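Local coordinates for AcrH (Aeromonas hydrophila, PDB 3WXX), which probably acts as a type III secretion chaperone that binds the translocator AopB, with which it forms a complex, and can bind metal ions, at residues G108-A113 / K145-M150; H118-L123 / A135-M140; A7-G12 / L55-A60. The protein carries 1 engineered substitution. All blocks are in the same frame, centred on the assembly; numbering follows the deposited sequence.

Overall arrangement
Contacts 1 and 2 are two levels of one helix pair, helix 110-126 against helix 131-149. Contact 2 lies nearer the turn that joins the helices, contact 1 at the far end, where 110-126 begins and 131-149 finishes. Their centres are about 14 Å apart, their nearest atoms about 5 Å. Contact 3 joins the N-terminal helix 3-11 to the loop between helices 42-55 and 60-72; its centre is about 36 Å from that of contact 1 and about 31 Å from that of contact 2, across the chain's centre. It holds Leu9 and Tyr58 of a magnesium site, though no ion is bound to this chain here; contacts 1 and 2 lie away from it. AopB reaches contacts 2 and 3.

Contact 1: G108-A113 / K145-M150; sequences GELEGA and KTKKDM
Leu110 carries the tight part of this contact: its CD1 methyl sits against the backbone of the last turn of helix 131-149, 3.7 Å from Lys148 CA and 3.8 Å from Lys147 O. The CA-CB bond of Leu110 already aims at the opposing helix, and with CG beside its own backbone N (chi1 -52°) the branch carries CD1 forward onto main-chain atoms. The aliphatic roots of the two lysines both approach the methyl: Leu110 CD1 lies 4.2 Å from Lys147 CG and 4.3 Å from Lys148 CB. Leu110, a buried residue, also touches Leu105 of helix 95-106.

The outer side is polar and looser. Lys147 starts toward helix 110-126, but its chain then runs off to the surface. Lys148 leaves its backbone with CG anti to N, bends at chi2 (33°) and reaches Glu111, whose side chain it crosses at about a right angle. There Lys148 NZ donates to Glu111 OE2 at 3.2 Å, a salt bridge that uses the lone pair pointing away from OE1. The stronger polar partner of this NZ is Glu151, just beyond the segment, so the ammonium probably divides its charge between two carboxylates.

Helix ends lie beside the contact. Gly108, with its positive phi, closes helix 95-106 in a Schellman motif, and Glu109 follows as N-cap of helix 110-126 while its carboxylate bridges to Arg77. The start of one helix thus meets the end of the next, one leucine inside and one ion pair outside, as at the open end of an antiparallel helical hairpin, an arrangement consistent with the tetratricopeptide-like helical arrays of translocator chaperones.

Contact 2: H118-L123 / A135-M140; sequences HSAQLL and ARAGIM
Ala137 meets helix 110-126 with its CB, directed toward that helix: the methyl is 3.7 Å from Gln121 N and 3.9 Å from Gln121 CB. It also touches its counterpart on the opposing helix, Ala120 CB, at 4.1 Å. The backbones draw near at this level, with Gln121 CA 5.2 Å from Ala137 CA, and the local axes approach to 8.1 Å at a crossing angle of -152°, a roughly antiparallel pairing.

One residue on, Gly138 offers bare backbone to the amide of Gln121. CG stands anti to the backbone N of that glutamine (chi1 169°), and the chain stays extended beyond it, which brings the amide to Gly138 oxygen first, Gln121 OE1 lying 3.4 Å from Gly138 CA. The same side chain touches Leu141 farther along this helix.

At the end of the segment the selenomethionine Met140 turns to helix 95-106 and packs on Leu105. Ala120 rests on Phe98 of that helix too, so a third helix backs the pair, while His118, Ser119 and Leu122 pack against the AopB chain.

No hydrogen bond or ion pair joins the two segments. Their association therefore rests on van der Waals contact between alanine methyls, a glycine backbone and one amide, and the small residues at the interface are consistent with the 8.1 Å axial spacing.

Contact 3: A7-G12 / L55-A60; sequences AFLQDG and LDHYEA
A Schellman-type helix end and an Asx turn face each other here, bringing Gly12 against the ring of Tyr58 at a magnesium site. Gly12 closes helix 3-11: its phi is 117°, and its N bonds back to Leu9 O at 3.2 Å, with a weak second bond to Phe8 O. The hydroxyl end of Tyr58 comes up to this turn, OH lying 3.3 Å from Gly12 CA, while the CE2 corner of the ring lies 3.3 Å from Gly12 O.

Leu9, in the same last turn of the helix, extends the contact. Its CD1 reaches His57 CE1 at 4.3 Å, and Leu9 O stands 3.8 Å from Tyr58 OH, too far to count as a hydrogen bond. The two rings of the loop also touch: Tyr58 CE2 lies 3.2 Å above the plane of the His57 imidazole, displaced toward its rim. Within the loop, Asp56 OD1 accepts the N-H of Tyr58 at 3.0 Å on its anti side, with the donor 21° out of the carboxylate plane. This Asx-turn bond ties down the backbone N of the tyrosine, and His57 O is held separately by Tyr85 OH.

AopB lies against the junction. Gly12 O accepts from Asn97 of AopB and Tyr58 O from Lys100 of AopB, so these two carbonyls of buried residues find partners on the translocator; Asp11 forms a neighbouring salt bridge with Arg87 of AopB.

Leu9, Gly13 and Tyr58 have been seen to bind magnesium, although no ion is bound to this chain in the model. The arrangement gathers these metal-binding residues where a Schellman-capped helix end meets the loop between helices 42-55 and 60-72.

Contact 1: G108-A113 / K145-M150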
ATOM      1  N   GLY A 108      -8.341  -8.382 -18.415  1.00 50.84           N
ATOM      2  CA  GLY A 108      -8.606  -9.699 -18.920  1.00 50.47           C
ATOM      3  C   GLY A 108      -8.336 -10.787 -17.908  1.00 50.95           C
ATOM      4  O   GLY A 108      -8.470 -11.959 -18.227  1.00 52.86           O
ATOM      5  N   GLU A 109      -7.980 -10.424 -16.680  1.00 54.37           N
ATOM      6  CA  GLU A 109      -7.729 -11.444 -15.677  1.00 56.34           C
ATOM      7  C   GLU A 109      -9.017 -11.892 -14.998  1.00 49.01           C
ATOM      8  O   GLU A 109      -9.362 -11.456 -13.906  1.00 47.20           O
ATOM      9  CB  GLU A 109      -6.634 -11.012 -14.706  1.00 60.59           C
ATOM     10  CG  GLU A 109      -5.290 -11.533 -15.150  1.00 71.46           C
ATOM     11  CD  GLU A 109      -4.150 -10.634 -14.742  1.00 80.03           C
ATOM     12  OE1 GLU A 109      -3.865 -10.545 -13.514  1.00 77.73           O
ATOM     13  OE2 GLU A 109      -3.552 -10.029 -15.660  1.00 74.44           O
ATOM     14  N   LEU A 110      -9.689 -12.825 -15.658  1.00 50.96           N
ATOM     15  CA  LEU A 110     -11.037 -13.216 -15.266  1.00 50.40           C
ATOM     16  C   LEU A 110     -11.043 -14.024 -14.001  1.00 47.94           C
ATOM     17  O   LEU A 110     -11.918 -13.844 -13.178  1.00 62.30           O
ATOM     18  CB  LEU A 110     -11.759 -13.946 -16.395  1.00 49.21           C
ATOM     19  CG  LEU A 110     -11.734 -13.184 -17.746  1.00 57.19           C
ATOM     20  CD1 LEU A 110     -12.654 -13.868 -18.746  1.00 59.80           C
ATOM     21  CD2 LEU A 110     -12.076 -11.696 -17.651  1.00 53.24           C
ATOM     22  N   GLU A 111     -10.038 -14.845 -13.795  1.00 50.78           N
ATOM     23  CA  GLU A 111     -10.040 -15.741 -12.651  1.00 54.89           C
ATOM     24  C   GLU A 111      -9.973 -14.903 -11.397  1.00 53.68           C
ATOM     25  O   GLU A 111     -10.599 -15.219 -10.396  1.00 62.36           O
ATOM     26  CB  GLU A 111      -8.880 -16.741 -12.685  1.00 58.76           C
ATOM     27  CG  GLU A 111      -8.810 -17.627 -13.933  1.00 74.28           C
ATOM     28  CD  GLU A 111      -8.382 -16.881 -15.214  1.00 90.55           C
ATOM     29  OE1 GLU A 111      -7.674 -15.839 -15.139  1.00 84.72           O
ATOM     30  OE2 GLU A 111      -8.774 -17.338 -16.317  1.00110.96           O
ATOM     31  N   GLY A 112      -9.188 -13.838 -11.445  1.00 49.80           N
ATOM     32  CA  GLY A 112      -9.044 -12.944 -10.295  1.00 49.42           C
ATOM     33  C   GLY A 112     -10.141 -11.905 -10.180  1.00 42.40           C
ATOM     34  O   GLY A 112     -10.605 -11.606  -9.086  1.00 37.04           O
ATOM     35  N   ALA A 113     -10.573 -11.372 -11.320  1.00 40.58           N
ATOM     36  CA  ALA A 113     -11.827 -10.611 -11.350  1.00 42.00           C
ATOM     37  C   ALA A 113     -12.929 -11.404 -10.628  1.00 37.91           C
ATOM     38  O   ALA A 113     -13.634 -10.852  -9.816  1.00 35.50           O
ATOM     39  CB  ALA A 113     -12.241 -10.274 -12.782  1.00 38.99           C
ATOM     40  N   LYS A 145     -18.105 -14.724 -14.778  1.00 60.07           N
ATOM     41  CA  LYS A 145     -18.290 -16.175 -14.984  1.00 61.36           C
ATOM     42  C   LYS A 145     -18.687 -16.485 -16.418  1.00 61.62           C
ATOM     43  O   LYS A 145     -18.194 -17.420 -16.992  1.00 79.41           O
ATOM     44  CB  LYS A 145     -19.329 -16.750 -14.017  1.00 65.29           C
ATOM     45  CG  LYS A 145     -18.758 -17.013 -12.624  1.00 79.30           C
ATOM     46  CD  LYS A 145     -19.825 -17.046 -11.541  1.00 82.93           C
ATOM     47  CE  LYS A 145     -20.802 -18.211 -11.694  1.00 94.04           C
ATOM     48  NZ  LYS A 145     -21.484 -18.474 -10.401  1.00 98.96           N
ATOM     49  N   THR A 146     -19.540 -15.673 -17.007  1.00 57.39           N
ATOM     50  CA  THR A 146     -20.031 -15.935 -18.348  1.00 57.49           C
ATOM     51  C   THR A 146     -18.975 -15.555 -19.416  1.00 64.97           C
ATOM     52  O   THR A 146     -18.791 -16.270 -20.374  1.00 66.58           O
ATOM     53  CB  THR A 146     -21.440 -15.274 -18.521  1.00 53.87           C
ATOM     54  OG1 THR A 146     -22.414 -16.060 -17.808  1.00 57.04           O
ATOM     55  CG2 THR A 146     -21.864 -15.177 -19.935  1.00 49.98           C
ATOM     56  N   LYS A 147     -18.281 -14.435 -19.229  1.00 73.10           N
ATOM     57  CA  LYS A 147     -17.176 -14.023 -20.102  1.00 70.42           C
ATOM     58  C   LYS A 147     -16.048 -15.068 -20.022  1.00 72.57           C
ATOM     59  O   LYS A 147     -15.346 -15.335 -20.999  1.00 58.17           O
ATOM     60  CB  LYS A 147     -16.698 -12.623 -19.661  1.00 73.47           C
ATOM     61  CG  LYS A 147     -15.840 -11.846 -20.649  1.00 71.86           C
ATOM     62  CD  LYS A 147     -15.995 -10.328 -20.471  1.00 75.68           C
ATOM     63  CE  LYS A 147     -16.832  -9.674 -21.578  1.00 79.88           C
ATOM     64  NZ  LYS A 147     -17.380  -8.323 -21.238  1.00 72.18           N
ATOM     65  N   LYS A 148     -15.931 -15.684 -18.847  1.00 84.61           N
ATOM     66  CA  LYS A 148     -14.957 -16.753 -18.565  1.00 93.83           C
ATOM     67  C   LYS A 148     -15.297 -17.988 -19.400  1.00 96.50           C
ATOM     68  O   LYS A 148     -14.435 -18.475 -20.107  1.00106.31           O
ATOM     69  CB  LYS A 148     -14.932 -17.084 -17.047  1.00101.20           C
ATOM     70  CG  LYS A 148     -13.974 -18.166 -16.540  1.00108.17           C
ATOM     71  CD  LYS A 148     -12.658 -18.275 -17.310  1.00128.05           C
ATOM     72  CE  LYS A 148     -11.678 -19.296 -16.745  1.00130.30           C
ATOM     73  NZ  LYS A 148     -10.559 -19.536 -17.708  1.00132.27           N
ATOM     74  N   ASP A 149     -16.547 -18.469 -19.319  1.00 92.80           N
ATOM     75  CA  ASP A 149     -17.084 -19.563 -20.177  1.00 81.95           C
ATOM     76  C   ASP A 149     -16.957 -19.373 -21.692  1.00 85.24           C
ATOM     77  O   ASP A 149     -16.857 -20.362 -22.401  1.00100.27           O
ATOM     78  CB  ASP A 149     -18.575 -19.811 -19.889  1.00 84.73           C
ATOM     79  CG  ASP A 149     -18.839 -20.427 -18.497  1.00 96.25           C
ATOM     80  OD1 ASP A 149     -17.892 -20.901 -17.836  1.00 99.04           O
ATOM     81  OD2 ASP A 149     -20.007 -20.425 -18.051  1.00 96.81           O
HETATM   82  N   MSE A 150     -17.011 -18.139 -22.199  1.00 96.44           N
HETATM   83  CA  MSE A 150     -16.865 -17.879 -23.657  1.00104.76           C
HETATM   84  C   MSE A 150     -15.451 -17.538 -24.035  1.00112.65           C
HETATM   85  O   MSE A 150     -15.233 -16.593 -24.803  1.00130.25           O
HETATM   86  CB  MSE A 150     -17.745 -16.763 -24.245  1.00116.39           C
HETATM   87  CG  MSE A 150     -19.201 -16.962 -23.835  1.00130.14           C
HETATM   88 SE   MSE A 150     -20.303 -17.715 -25.305  1.00156.25          SE
HETATM   89  CE  MSE A 150     -19.968 -16.371 -26.717  1.00144.85           C
TER

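Contact 2: H118-L123 / A135-M140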
ATOM      1  N   HIS A 118     -16.578 -11.935  -6.197  1.00 49.50           N
ATOM      2  CA  HIS A 118     -17.109 -12.913  -5.266  1.00 45.69           C
ATOM      3  C   HIS A 118     -16.909 -12.509  -3.800  1.00 47.88           C
ATOM      4  O   HIS A 118     -17.824 -12.592  -2.989  1.00 54.20           O
ATOM      5  CB  HIS A 118     -16.510 -14.291  -5.523  1.00 47.93           C
ATOM      6  CG  HIS A 118     -16.981 -15.319  -4.549  1.00 55.82           C
ATOM      7  ND1 HIS A 118     -18.311 -15.471  -4.227  1.00 60.07           N
ATOM      8  CD2 HIS A 118     -16.302 -16.177  -3.758  1.00 63.06           C
ATOM      9  CE1 HIS A 118     -18.433 -16.398  -3.300  1.00 65.14           C
ATOM     10  NE2 HIS A 118     -17.229 -16.829  -2.984  1.00 69.78           N
ATOM     11  N   SER A 119     -15.716 -12.070  -3.432  1.00 51.97           N
ATOM     12  CA  SER A 119     -15.498 -11.617  -2.046  1.00 48.90           C
ATOM     13  C   SER A 119     -16.244 -10.316  -1.789  1.00 44.56           C
ATOM     14  O   SER A 119     -16.720 -10.063  -0.687  1.00 46.38           O
ATOM     15  CB  SER A 119     -14.005 -11.441  -1.764  1.00 51.34           C
ATOM     16  OG  SER A 119     -13.792 -10.587  -0.645  1.00 59.43           O
ATOM     17  N   ALA A 120     -16.308  -9.461  -2.796  1.00 45.35           N
ATOM     18  CA  ALA A 120     -16.942  -8.182  -2.603  1.00 51.30           C
ATOM     19  C   ALA A 120     -18.398  -8.431  -2.233  1.00 59.93           C
ATOM     20  O   ALA A 120     -18.919  -7.771  -1.341  1.00 58.89           O
ATOM     21  CB  ALA A 120     -16.839  -7.326  -3.845  1.00 52.35           C
ATOM     22  N   GLN A 121     -19.026  -9.413  -2.884  1.00 61.41           N
ATOM     23  CA  GLN A 121     -20.404  -9.754  -2.575  1.00 63.21           C
ATOM     24  C   GLN A 121     -20.590 -10.245  -1.142  1.00 62.48           C
ATOM     25  O   GLN A 121     -21.465  -9.764  -0.424  1.00 62.62           O
ATOM     26  CB  GLN A 121     -20.937 -10.809  -3.531  1.00 64.29           C
ATOM     27  CG  GLN A 121     -22.287 -11.397  -3.094  1.00 62.82           C
ATOM     28  CD  GLN A 121     -23.023 -12.000  -4.257  1.00 66.59           C
ATOM     29  OE1 GLN A 121     -24.050 -11.473  -4.691  1.00 64.94           O
ATOM     30  NE2 GLN A 121     -22.473 -13.090  -4.811  1.00 68.98           N
ATOM     31  N   LEU A 122     -19.803 -11.235  -0.747  1.00 58.87           N
ATOM     32  CA  LEU A 122     -19.893 -11.761   0.608  1.00 55.73           C
ATOM     33  C   LEU A 122     -19.796 -10.646   1.634  1.00 57.88           C
ATOM     34  O   LEU A 122     -20.613 -10.548   2.544  1.00 65.89           O
ATOM     35  CB  LEU A 122     -18.789 -12.798   0.843  1.00 62.81           C
ATOM     36  CG  LEU A 122     -18.839 -14.056  -0.041  1.00 69.78           C
ATOM     37  CD1 LEU A 122     -17.593 -14.915   0.121  1.00 72.11           C
ATOM     38  CD2 LEU A 122     -20.086 -14.863   0.283  1.00 73.43           C
ATOM     39  N   LEU A 123     -18.768  -9.815   1.513  1.00 61.69           N
ATOM     40  CA  LEU A 123     -18.488  -8.796   2.523  1.00 60.33           C
ATOM     41  C   LEU A 123     -19.553  -7.718   2.532  1.00 54.59           C
ATOM     42  O   LEU A 123     -19.917  -7.209   3.593  1.00 57.79           O
ATOM     43  CB  LEU A 123     -17.122  -8.152   2.258  1.00 64.55           C
ATOM     44  CG  LEU A 123     -15.900  -9.053   2.416  1.00 60.09           C
ATOM     45  CD1 LEU A 123     -14.667  -8.370   1.811  1.00 64.88           C
ATOM     46  CD2 LEU A 123     -15.685  -9.369   3.884  1.00 49.82           C
ATOM     47  N   ALA A 135     -25.295  -6.192  -4.703  1.00 53.15           N
ATOM     48  CA  ALA A 135     -26.000  -6.609  -5.903  1.00 53.50           C
ATOM     49  C   ALA A 135     -25.132  -6.416  -7.134  1.00 61.48           C
ATOM     50  O   ALA A 135     -24.997  -7.343  -7.938  1.00 78.44           O
ATOM     51  CB  ALA A 135     -27.295  -5.826  -6.030  1.00 51.14           C
ATOM     52  N   ARG A 136     -24.530  -5.225  -7.264  1.00 56.57           N
ATOM     53  CA  ARG A 136     -23.568  -4.956  -8.322  1.00 57.09           C
ATOM     54  C   ARG A 136     -22.512  -6.051  -8.357  1.00 53.00           C
ATOM     55  O   ARG A 136     -22.129  -6.513  -9.418  1.00 51.77           O
ATOM     56  CB  ARG A 136     -22.864  -3.602  -8.125  1.00 61.66           C
ATOM     57  CG  ARG A 136     -23.743  -2.402  -8.414  1.00 65.97           C
ATOM     58  CD  ARG A 136     -23.080  -1.112  -7.953  1.00 75.42           C
ATOM     59  NE  ARG A 136     -21.952  -0.738  -8.821  1.00 76.60           N
ATOM     60  CZ  ARG A 136     -20.953   0.079  -8.472  1.00 73.76           C
ATOM     61  NH1 ARG A 136     -20.895   0.633  -7.258  1.00 75.22           N
ATOM     62  NH2 ARG A 136     -19.983   0.330  -9.339  1.00 73.79           N
ATOM     63  N   ALA A 137     -22.017  -6.433  -7.192  1.00 52.71           N
ATOM     64  CA  ALA A 137     -20.974  -7.431  -7.137  1.00 55.64           C
ATOM     65  C   ALA A 137     -21.519  -8.732  -7.705  1.00 53.07           C
ATOM     66  O   ALA A 137     -20.893  -9.359  -8.570  1.00 50.97           O
ATOM     67  CB  ALA A 137     -20.480  -7.617  -5.718  1.00 57.79           C
ATOM     68  N   GLY A 138     -22.714  -9.094  -7.264  1.00 47.25           N
ATOM     69  CA  GLY A 138     -23.387 -10.288  -7.774  1.00 42.56           C
ATOM     70  C   GLY A 138     -23.532 -10.269  -9.270  1.00 40.93           C
ATOM     71  O   GLY A 138     -23.307 -11.280  -9.923  1.00 40.55           O
ATOM     72  N   ILE A 139     -23.925  -9.122  -9.830  1.00 43.42           N
ATOM     73  CA  ILE A 139     -24.106  -9.030 -11.272  1.00 48.26           C
ATOM     74  C   ILE A 139     -22.775  -9.262 -11.967  1.00 50.97           C
ATOM     75  O   ILE A 139     -22.698 -10.077 -12.884  1.00 49.33           O
ATOM     76  CB  ILE A 139     -24.681  -7.681 -11.730  1.00 55.62           C
ATOM     77  CG1 ILE A 139     -26.132  -7.519 -11.296  1.00 65.46           C
ATOM     78  CG2 ILE A 139     -24.641  -7.550 -13.255  1.00 56.87           C
ATOM     79  CD1 ILE A 139     -26.686  -6.128 -11.578  1.00 68.95           C
HETATM   80  N   MSE A 140     -21.751  -8.503 -11.565  1.00 52.68           N
HETATM   81  CA  MSE A 140     -20.450  -8.526 -12.247  1.00 52.34           C
HETATM   82  C   MSE A 140     -19.832  -9.880 -12.105  1.00 48.59           C
HETATM   83  O   MSE A 140     -19.153 -10.373 -13.005  1.00 46.70           O
HETATM   84  CB  MSE A 140     -19.513  -7.495 -11.635  1.00 54.35           C
HETATM   85  CG  MSE A 140     -19.948  -6.057 -11.843  1.00 48.23           C
HETATM   86 SE   MSE A 140     -20.147  -5.679 -13.776  1.00 65.79          SE
HETATM   87  CE  MSE A 140     -18.351  -6.065 -14.495  1.00 66.58           C
TER

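Contact 3: A7-G12 / L55-A60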
ATOM      1  N   ALA A   7      12.437   0.132  16.388  1.00 64.17           N
ATOM      2  CA  ALA A   7      11.455  -0.499  17.288  1.00 63.34           C
ATOM      3  C   ALA A   7      10.102   0.226  17.232  1.00 62.59           C
ATOM      4  O   ALA A   7       9.037  -0.388  17.426  1.00 51.65           O
ATOM      5  CB  ALA A   7      11.984  -0.516  18.713  1.00 60.32           C
ATOM      6  N   PHE A   8      10.161   1.542  17.018  1.00 55.52           N
ATOM      7  CA  PHE A   8       8.958   2.340  16.914  1.00 57.52           C
ATOM      8  C   PHE A   8       8.202   1.918  15.661  1.00 56.24           C
ATOM      9  O   PHE A   8       6.993   1.661  15.685  1.00 61.68           O
ATOM     10  CB  PHE A   8       9.338   3.828  16.824  1.00 58.54           C
ATOM     11  CG  PHE A   8       8.160   4.756  16.778  1.00 59.67           C
ATOM     12  CD1 PHE A   8       7.329   4.897  17.884  1.00 62.36           C
ATOM     13  CD2 PHE A   8       7.877   5.482  15.635  1.00 60.79           C
ATOM     14  CE1 PHE A   8       6.245   5.755  17.860  1.00 59.53           C
ATOM     15  CE2 PHE A   8       6.787   6.342  15.591  1.00 60.81           C
ATOM     16  CZ  PHE A   8       5.978   6.478  16.710  1.00 64.32           C
ATOM     17  N   LEU A   9       8.957   1.842  14.570  1.00 54.47           N
ATOM     18  CA  LEU A   9       8.426   1.587  13.255  1.00 51.48           C
ATOM     19  C   LEU A   9       7.805   0.203  13.238  1.00 50.55           C
ATOM     20  O   LEU A   9       6.706   0.005  12.696  1.00 51.45           O
ATOM     21  CB  LEU A   9       9.554   1.686  12.206  1.00 50.01           C
ATOM     22  CG  LEU A   9       9.146   1.539  10.739  1.00 49.18           C
ATOM     23  CD1 LEU A   9       8.261   2.689  10.311  1.00 52.52           C
ATOM     24  CD2 LEU A   9      10.355   1.496   9.848  1.00 54.40           C
ATOM     25  N   GLN A  10       8.526  -0.718  13.865  1.00 54.13           N
ATOM     26  CA  GLN A  10       8.144  -2.104  13.956  1.00 57.38           C
ATOM     27  C   GLN A  10       6.884  -2.327  14.772  1.00 54.80           C
ATOM     28  O   GLN A  10       6.080  -3.187  14.444  1.00 51.52           O
ATOM     29  CB  GLN A  10       9.266  -2.902  14.580  1.00 59.46           C
ATOM     30  CG  GLN A  10       8.964  -4.387  14.536  1.00 71.85           C
ATOM     31  CD  GLN A  10      10.160  -5.247  14.878  1.00 77.83           C
ATOM     32  OE1 GLN A  10      10.715  -5.940  14.011  1.00 79.68           O
ATOM     33  NE2 GLN A  10      10.577  -5.198  16.150  1.00 68.59           N
ATOM     34  N   ASP A  11       6.730  -1.578  15.853  1.00 56.21           N
ATOM     35  CA  ASP A  11       5.593  -1.749  16.738  1.00 56.96           C
ATOM     36  C   ASP A  11       4.369  -1.101  16.149  1.00 52.12           C
ATOM     37  O   ASP A  11       3.256  -1.295  16.654  1.00 54.77           O
ATOM     38  CB  ASP A  11       5.874  -1.148  18.130  1.00 60.42           C
ATOM     39  CG  ASP A  11       6.898  -1.962  18.936  1.00 60.83           C
ATOM     40  OD1 ASP A  11       7.151  -3.135  18.564  1.00 54.23           O
ATOM     41  OD2 ASP A  11       7.473  -1.396  19.904  1.00 52.22           O
ATOM     42  N   GLY A  12       4.548  -0.337  15.089  1.00 42.37           N
ATOM     43  CA  GLY A  12       3.393   0.173  14.378  1.00 41.11           C
ATOM     44  C   GLY A  12       3.303   1.674  14.411  1.00 41.66           C
ATOM     45  O   GLY A  12       2.294   2.245  14.007  1.00 37.13           O
ATOM     46  N   LEU A  55       2.405   8.931   5.169  1.00 47.51           N
ATOM     47  CA  LEU A  55       2.242   9.527   6.507  1.00 46.59           C
ATOM     48  C   LEU A  55       1.597   8.583   7.494  1.00 44.56           C
ATOM     49  O   LEU A  55       1.999   8.539   8.646  1.00 46.29           O
ATOM     50  CB  LEU A  55       1.436  10.832   6.428  1.00 48.45           C
ATOM     51  CG  LEU A  55       2.241  11.976   5.802  1.00 47.94           C
ATOM     52  CD1 LEU A  55       1.359  13.104   5.327  1.00 46.51           C
ATOM     53  CD2 LEU A  55       3.280  12.484   6.783  1.00 48.08           C
ATOM     54  N   ASP A  56       0.616   7.816   7.043  1.00 42.34           N
ATOM     55  CA  ASP A  56       0.045   6.771   7.876  1.00 44.67           C
ATOM     56  C   ASP A  56      -0.193   5.531   6.996  1.00 43.06           C
ATOM     57  O   ASP A  56      -1.152   5.474   6.249  1.00 48.56           O
ATOM     58  CB  ASP A  56      -1.239   7.256   8.542  1.00 49.14           C
ATOM     59  CG  ASP A  56      -1.876   6.218   9.504  1.00 53.69           C
ATOM     60  OD1 ASP A  56      -1.617   5.000   9.425  1.00 55.10           O
ATOM     61  OD2 ASP A  56      -2.712   6.643  10.324  1.00 63.82           O
ATOM     62  N   HIS A  57       0.660   4.529   7.129  1.00 38.01           N
ATOM     63  CA  HIS A  57       0.654   3.438   6.200  1.00 43.18           C
ATOM     64  C   HIS A  57      -0.204   2.296   6.700  1.00 39.40           C
ATOM     65  O   HIS A  57      -0.078   1.155   6.224  1.00 33.69           O
ATOM     66  CB  HIS A  57       2.094   2.998   5.859  1.00 43.74           C
ATOM     67  CG  HIS A  57       2.872   2.433   7.020  1.00 47.44           C
ATOM     68  ND1 HIS A  57       3.617   3.212   7.875  1.00 46.43           N
ATOM     69  CD2 HIS A  57       3.067   1.158   7.427  1.00 51.33           C
ATOM     70  CE1 HIS A  57       4.233   2.450   8.759  1.00 45.01           C
ATOM     71  NE2 HIS A  57       3.930   1.196   8.499  1.00 50.93           N
ATOM     72  N   TYR A  58      -1.061   2.622   7.664  1.00 41.97           N
ATOM     73  CA  TYR A  58      -2.093   1.687   8.168  1.00 47.37           C
ATOM     74  C   TYR A  58      -3.541   2.111   7.864  1.00 48.65           C
ATOM     75  O   TYR A  58      -4.414   1.303   8.047  1.00 48.44           O
ATOM     76  CB  TYR A  58      -1.915   1.393   9.665  1.00 41.05           C
ATOM     77  CG  TYR A  58      -0.543   0.832  10.040  1.00 42.32           C
ATOM     78  CD1 TYR A  58      -0.239  -0.537   9.923  1.00 43.72           C
ATOM     79  CD2 TYR A  58       0.446   1.673  10.539  1.00 39.90           C
ATOM     80  CE1 TYR A  58       1.036  -1.031  10.274  1.00 45.49           C
ATOM     81  CE2 TYR A  58       1.694   1.207  10.901  1.00 42.29           C
ATOM     82  CZ  TYR A  58       2.007  -0.142  10.768  1.00 46.53           C
ATOM     83  OH  TYR A  58       3.289  -0.513  11.134  1.00 46.95           O
ATOM     84  N   GLU A  59      -3.779   3.321   7.338  1.00 54.09           N
ATOM     85  CA  GLU A  59      -5.145   3.767   6.943  1.00 52.00           C
ATOM     86  C   GLU A  59      -5.620   3.197   5.619  1.00 48.80           C
ATOM     87  O   GLU A  59      -5.212   3.684   4.558  1.00 46.76           O
ATOM     88  CB  GLU A  59      -5.212   5.280   6.731  1.00 56.30           C
ATOM     89  CG  GLU A  59      -5.515   6.107   7.939  1.00 61.50           C
ATOM     90  CD  GLU A  59      -6.822   5.772   8.576  1.00 55.42           C
ATOM     91  OE1 GLU A  59      -7.836   6.282   8.110  1.00 55.57           O
ATOM     92  OE2 GLU A  59      -6.822   5.021   9.562  1.00 69.87           O
ATOM     93  N   ALA A  60      -6.514   2.217   5.659  1.00 45.91           N
ATOM     94  CA  ALA A  60      -7.084   1.679   4.438  1.00 44.72           C
ATOM     95  C   ALA A  60      -7.632   2.735   3.527  1.00 45.37           C
ATOM     96  O   ALA A  60      -7.531   2.602   2.312  1.00 49.97           O
ATOM     97  CB  ALA A  60      -8.175   0.688   4.760  1.00 50.12           C
TER